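PDB 2J5U: MREC protein from Listeria monocytogenes, which probably takes part in forming and maintaining cell shape and assembles as a homooligomer of 24 subunits arranged as 12 dimers. Local coordinates for residues L126-V139 with G147-L161. Residues are numbered along the deposited sequence; the frame is centred on the assembly and turned at random.
Sequences LTSSDVKNRVSAKV and GIINGYDSDTKLLEL
Val135 to Ala137 pair with Gly147 to Ile149 as an antiparallel beta hairpin in the second six-stranded barrel of MreC, and the linker from the first barrel, residues 126-134, packs beside Asn150 to Tyr152. Val135 and Ile149 exchange two backbone hydrogen bonds, and so do Ala137 and Gly147; the Ile149 N to Val135 O bond is 2.8 Å long. On the face of Val135, Ala137 and Ile149, Ile149 CG1 lies 3.8 Å from Ala137 CB, with Ile191 of strand 190-199 touching both Val135 and Ala137. On the face of Ser136 and Ile148, Ile148 CG2 meets the edge of the Arg134 guanidinium, 3.6 Å from NE, while Pro80 of a second subunit packs on Ile148. In this pair of antiparallel barrels, consistent with the chymotrypsin-like fold of the peptidase PA clan, the linker makes a type I turn from Asp130 to Asn133, two of whose carbonyls are held by Asn150. Its ND2 bonds to Val131 O at 3.0 Å and Asn133 O at 2.7 Å, both acceptors nearly in the amide plane; with OD1 taken by Lys162, the amide's rotation is fixed. Toward Tyr152, Thr127 CG2, anti to the carbonyl carbon, is the branch laid over one ring face, 3.5 Å from the centroid, a CH-pi contact, while OG1 hydrogen-bonds to Asn84 O.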
loop_
_atom_site.group_PDB
_atom_site.type_symbol
_atom_site.label_atom_id
_atom_site.label_comp_id
_atom_site.label_asym_id
_atom_site.label_seq_id
_atom_site.Cartn_x
_atom_site.Cartn_y
_atom_site.Cartn_z
ATOM N N LEU A 126 -14.402 36.113 -71.069
ATOM C CA LEU A 126 -13.290 36.705 -70.348
ATOM C C LEU A 126 -12.679 37.803 -71.204
ATOM O O LEU A 126 -12.269 38.843 -70.681
ATOM C CB LEU A 126 -12.232 35.647 -70.016
ATOM C CG LEU A 126 -12.667 34.610 -68.978
ATOM C CD1 LEU A 126 -11.576 33.567 -68.737
ATOM C CD2 LEU A 126 -12.978 35.345 -67.690
ATOM N N THR A 127 -12.647 37.580 -72.519
ATOM C CA THR A 127 -12.073 38.556 -73.454
ATOM C C THR A 127 -12.920 39.819 -73.641
ATOM O O THR A 127 -12.562 40.700 -74.416
ATOM C CB THR A 127 -11.840 37.937 -74.861
ATOM O OG1 THR A 127 -13.071 37.409 -75.364
ATOM C CG2 THR A 127 -10.806 36.834 -74.802
ATOM N N SER A 128 -14.038 39.910 -72.933
ATOM C CA SER A 128 -14.916 41.067 -73.048
ATOM C C SER A 128 -14.236 42.412 -72.824
ATOM O O SER A 128 -13.244 42.512 -72.097
ATOM C CB SER A 128 -16.073 40.939 -72.069
ATOM O OG SER A 128 -16.870 42.106 -72.082
ATOM N N SER A 129 -14.787 43.449 -73.446
ATOM C CA SER A 129 -14.247 44.794 -73.304
ATOM C C SER A 129 -14.903 45.571 -72.164
ATOM O O SER A 129 -14.643 46.761 -71.998
ATOM C CB SER A 129 -14.402 45.576 -74.610
ATOM O OG SER A 129 -15.760 45.641 -75.000
ATOM N N ASP A 130 -15.749 44.904 -71.383
ATOM C CA ASP A 130 -16.424 45.548 -70.255
ATOM C C ASP A 130 -15.447 45.684 -69.096
ATOM O O ASP A 130 -15.113 44.695 -68.472
ATOM C CB ASP A 130 -17.608 44.703 -69.792
ATOM C CG ASP A 130 -18.475 45.425 -68.776
ATOM O OD1 ASP A 130 -17.919 46.096 -67.883
ATOM O OD2 ASP A 130 -19.716 45.318 -68.867
ATOM N N VAL A 131 -15.006 46.898 -68.793
ATOM C CA VAL A 131 -14.046 47.115 -67.713
ATOM C C VAL A 131 -14.517 46.641 -66.319
ATOM O O VAL A 131 -13.704 46.390 -65.428
ATOM C CB VAL A 131 -13.656 48.612 -67.630
ATOM C CG1 VAL A 131 -14.832 49.434 -67.142
ATOM C CG2 VAL A 131 -12.468 48.789 -66.720
ATOM N N LYS A 132 -15.825 46.519 -66.135
ATOM C CA LYS A 132 -16.373 46.078 -64.859
ATOM C C LYS A 132 -16.303 44.551 -64.723
ATOM O O LYS A 132 -16.497 44.005 -63.633
ATOM C CB LYS A 132 -17.839 46.512 -64.732
ATOM C CG LYS A 132 -18.107 48.014 -64.793
ATOM C CD LYS A 132 -19.611 48.295 -65.053
ATOM C CE LYS A 132 -20.096 47.602 -66.343
ATOM N NZ LYS A 132 -21.455 47.997 -66.812
ATOM N N ASN A 133 -16.036 43.865 -65.829
ATOM C CA ASN A 133 -15.976 42.408 -65.829
ATOM C C ASN A 133 -14.810 41.878 -64.991
ATOM O O ASN A 133 -13.672 42.302 -65.160
ATOM C CB ASN A 133 -15.889 41.916 -67.270
ATOM C CG ASN A 133 -16.047 40.430 -67.380
ATOM O OD1 ASN A 133 -16.866 39.830 -66.682
ATOM N ND2 ASN A 133 -15.278 39.821 -68.270
ATOM N N ARG A 134 -15.093 40.952 -64.081
ATOM C CA ARG A 134 -14.044 40.425 -63.217
ATOM C C ARG A 134 -14.332 39.057 -62.622
ATOM O O ARG A 134 -15.470 38.620 -62.591
ATOM C CB ARG A 134 -13.772 41.429 -62.092
ATOM C CG ARG A 134 -15.017 41.955 -61.413
ATOM C CD ARG A 134 -14.711 43.186 -60.580
ATOM N NE ARG A 134 -14.163 42.832 -59.282
ATOM C CZ ARG A 134 -14.893 42.709 -58.172
ATOM N NH1 ARG A 134 -14.309 42.360 -57.022
ATOM N NH2 ARG A 134 -16.207 42.958 -58.202
ATOM N N VAL A 135 -13.289 38.373 -62.167
ATOM C CA VAL A 135 -13.461 37.071 -61.536
ATOM C C VAL A 135 -12.408 36.893 -60.437
ATOM O O VAL A 135 -11.244 37.259 -60.607
ATOM C CB VAL A 135 -13.429 35.911 -62.605
ATOM C CG1 VAL A 135 -12.805 36.392 -63.853
ATOM C CG2 VAL A 135 -12.680 34.701 -62.095
ATOM N N SER A 136 -12.839 36.377 -59.288
ATOM C CA SER A 136 -11.945 36.149 -58.147
ATOM C C SER A 136 -11.062 34.946 -58.467
ATOM O O SER A 136 -11.563 33.862 -58.785
ATOM C CB SER A 136 -12.750 35.833 -56.886
ATOM O OG SER A 136 -13.756 36.784 -56.636
ATOM N N ALA A 137 -9.756 35.119 -58.342
ATOM C CA ALA A 137 -8.844 34.043 -58.673
ATOM C C ALA A 137 -7.748 33.780 -57.662
ATOM O O ALA A 137 -7.423 34.620 -56.826
ATOM C CB ALA A 137 -8.208 34.312 -60.047
ATOM N N LYS A 138 -7.170 32.592 -57.795
ATOM C CA LYS A 138 -6.089 32.130 -56.950
ATOM C C LYS A 138 -4.923 31.648 -57.823
ATOM O O LYS A 138 -5.130 30.985 -58.849
ATOM C CB LYS A 138 -6.579 30.980 -56.069
ATOM C CG LYS A 138 -5.568 30.533 -55.035
ATOM C CD LYS A 138 -6.117 29.412 -54.186
ATOM C CE LYS A 138 -6.369 28.185 -55.027
ATOM N NZ LYS A 138 -6.890 27.071 -54.204
ATOM N N VAL A 139 -3.705 32.011 -57.426
ATOM C CA VAL A 139 -2.503 31.582 -58.135
ATOM C C VAL A 139 -1.924 30.430 -57.313
ATOM O O VAL A 139 -1.514 30.633 -56.160
ATOM C CB VAL A 139 -1.436 32.681 -58.181
ATOM C CG1 VAL A 139 -0.236 32.182 -58.955
ATOM C CG2 VAL A 139 -1.997 33.942 -58.785
ATOM N N GLY A 147 -6.348 37.194 -55.989
ATOM C CA GLY A 147 -6.448 38.439 -56.718
ATOM C C GLY A 147 -7.702 38.486 -57.566
ATOM O O GLY A 147 -8.545 37.585 -57.512
ATOM N N ILE A 148 -7.825 39.548 -58.353
ATOM C CA ILE A 148 -8.977 39.713 -59.218
ATOM C C ILE A 148 -8.561 39.769 -60.683
ATOM O O ILE A 148 -7.688 40.547 -61.056
ATOM C CB ILE A 148 -9.735 41.009 -58.884
ATOM C CG1 ILE A 148 -10.059 41.062 -57.391
ATOM C CG2 ILE A 148 -11.011 41.065 -59.683
ATOM C CD1 ILE A 148 -10.966 39.947 -56.913
ATOM N N ILE A 149 -9.155 38.917 -61.507
ATOM C CA ILE A 149 -8.855 38.960 -62.929
ATOM C C ILE A 149 -9.744 40.110 -63.393
ATOM O O ILE A 149 -10.944 40.130 -63.104
ATOM C CB ILE A 149 -9.288 37.676 -63.654
ATOM C CG1 ILE A 149 -8.420 36.490 -63.214
ATOM C CG2 ILE A 149 -9.221 37.902 -65.158
ATOM C CD1 ILE A 149 -7.015 36.552 -63.674
ATOM N N ASN A 150 -9.172 41.067 -64.104
ATOM C CA ASN A 150 -9.952 42.213 -64.525
ATOM C C ASN A 150 -9.312 42.960 -65.681
ATOM O O ASN A 150 -8.491 43.846 -65.475
ATOM C CB ASN A 150 -10.109 43.151 -63.339
ATOM C CG ASN A 150 -10.875 44.393 -63.683
ATOM O OD1 ASN A 150 -10.463 45.501 -63.348
ATOM N ND2 ASN A 150 -12.004 44.222 -64.348
ATOM N N GLY A 151 -9.693 42.606 -66.902
ATOM C CA GLY A 151 -9.128 43.283 -68.053
ATOM C C GLY A 151 -8.470 42.364 -69.060
ATOM O O GLY A 151 -7.678 41.491 -68.701
ATOM N N TYR A 152 -8.804 42.557 -70.331
ATOM C CA TYR A 152 -8.230 41.752 -71.396
ATOM C C TYR A 152 -7.585 42.669 -72.433
ATOM O O TYR A 152 -8.129 43.719 -72.771
ATOM C CB TYR A 152 -9.305 40.883 -72.053
ATOM C CG TYR A 152 -8.772 40.038 -73.183
ATOM C CD1 TYR A 152 -9.110 40.308 -74.510
ATOM C CD2 TYR A 152 -7.919 38.971 -72.931
ATOM C CE1 TYR A 152 -8.610 39.529 -75.553
ATOM C CE2 TYR A 152 -7.411 38.185 -73.971
ATOM C CZ TYR A 152 -7.763 38.467 -75.273
ATOM O OH TYR A 152 -7.285 37.660 -76.278
ATOM N N ASP A 153 -6.413 42.277 -72.919
ATOM C CA ASP A 153 -5.700 43.059 -73.914
ATOM C C ASP A 153 -5.739 42.291 -75.231
ATOM O O ASP A 153 -5.150 41.215 -75.348
ATOM C CB ASP A 153 -4.262 43.284 -73.454
ATOM C CG ASP A 153 -3.525 44.281 -74.319
ATOM O OD1 ASP A 153 -3.127 43.920 -75.450
ATOM O OD2 ASP A 153 -3.350 45.432 -73.869
ATOM N N SER A 154 -6.447 42.853 -76.212
ATOM C CA SER A 154 -6.620 42.242 -77.534
ATOM C C SER A 154 -5.315 41.949 -78.251
ATOM O O SER A 154 -5.206 40.961 -78.976
ATOM C CB SER A 154 -7.455 43.154 -78.420
ATOM O OG SER A 154 -8.415 43.842 -77.651
ATOM N N ASP A 155 -4.334 42.822 -78.050
ATOM C CA ASP A 155 -3.027 42.683 -78.679
ATOM C C ASP A 155 -2.177 41.589 -78.052
ATOM O O ASP A 155 -1.781 40.641 -78.737
ATOM C CB ASP A 155 -2.285 44.017 -78.619
ATOM C CG ASP A 155 -3.081 45.149 -79.251
ATOM O OD1 ASP A 155 -2.588 46.301 -79.270
ATOM O OD2 ASP A 155 -4.209 44.886 -79.732
ATOM N N THR A 156 -1.901 41.712 -76.754
ATOM C CA THR A 156 -1.090 40.718 -76.058
ATOM C C THR A 156 -1.847 39.429 -75.803
ATOM O O THR A 156 -1.231 38.413 -75.491
ATOM C CB THR A 156 -0.582 41.227 -74.692
ATOM O OG1 THR A 156 -1.670 41.298 -73.760
ATOM C CG2 THR A 156 0.035 42.599 -74.837
ATOM N N LYS A 157 -3.174 39.466 -75.937
ATOM C CA LYS A 157 -4.005 38.285 -75.694
ATOM C C LYS A 157 -3.869 37.842 -74.223
ATOM O O LYS A 157 -3.973 36.656 -73.909
ATOM C CB LYS A 157 -3.575 37.132 -76.616
ATOM C CG LYS A 157 -4.497 36.849 -77.796
ATOM C CD LYS A 157 -4.386 37.884 -78.900
ATOM C CE LYS A 157 -5.417 37.629 -80.011
ATOM N NZ LYS A 157 -5.312 36.260 -80.622
ATOM N N LEU A 158 -3.643 38.803 -73.329
ATOM C CA LEU A 158 -3.466 38.501 -71.913
ATOM C C LEU A 158 -4.483 39.101 -70.937
ATOM O O LEU A 158 -4.942 40.237 -71.093
ATOM C CB LEU A 158 -2.063 38.917 -71.470
ATOM C CG LEU A 158 -0.913 38.200 -72.178
ATOM C CD1 LEU A 158 0.408 38.681 -71.616
ATOM C CD2 LEU A 158 -1.054 36.697 -72.005
ATOM N N LEU A 159 -4.806 38.307 -69.919
ATOM C CA LEU A 159 -5.728 38.678 -68.854
ATOM C C LEU A 159 -4.914 39.346 -67.746
ATOM O O LEU A 159 -3.772 38.947 -67.492
ATOM C CB LEU A 159 -6.392 37.423 -68.295
ATOM C CG LEU A 159 -7.840 37.043 -68.615
ATOM C CD1 LEU A 159 -8.417 37.922 -69.702
ATOM C CD2 LEU A 159 -7.873 35.568 -69.007
ATOM N N GLU A 160 -5.490 40.359 -67.099
ATOM C CA GLU A 160 -4.820 41.066 -66.006
ATOM C C GLU A 160 -5.224 40.542 -64.626
ATOM O O GLU A 160 -6.391 40.604 -64.250
ATOM C CB GLU A 160 -5.137 42.562 -66.041
ATOM C CG GLU A 160 -4.180 43.406 -66.854
ATOM C CD GLU A 160 -4.238 44.880 -66.460
ATOM O OE1 GLU A 160 -3.850 45.201 -65.311
ATOM O OE2 GLU A 160 -4.673 45.714 -67.289
ATOM N N LEU A 161 -4.258 40.037 -63.869
ATOM C CA LEU A 161 -4.522 39.541 -62.523
ATOM C C LEU A 161 -4.049 40.653 -61.611
ATOM O O LEU A 161 -2.851 40.852 -61.456
ATOM C CB LEU A 161 -3.705 38.289 -62.242
ATOM C CG LEU A 161 -4.362 37.267 -61.321
ATOM C CD1 LEU A 161 -3.293 36.315 -60.835
ATOM C CD2 LEU A 161 -5.048 37.952 -60.155
#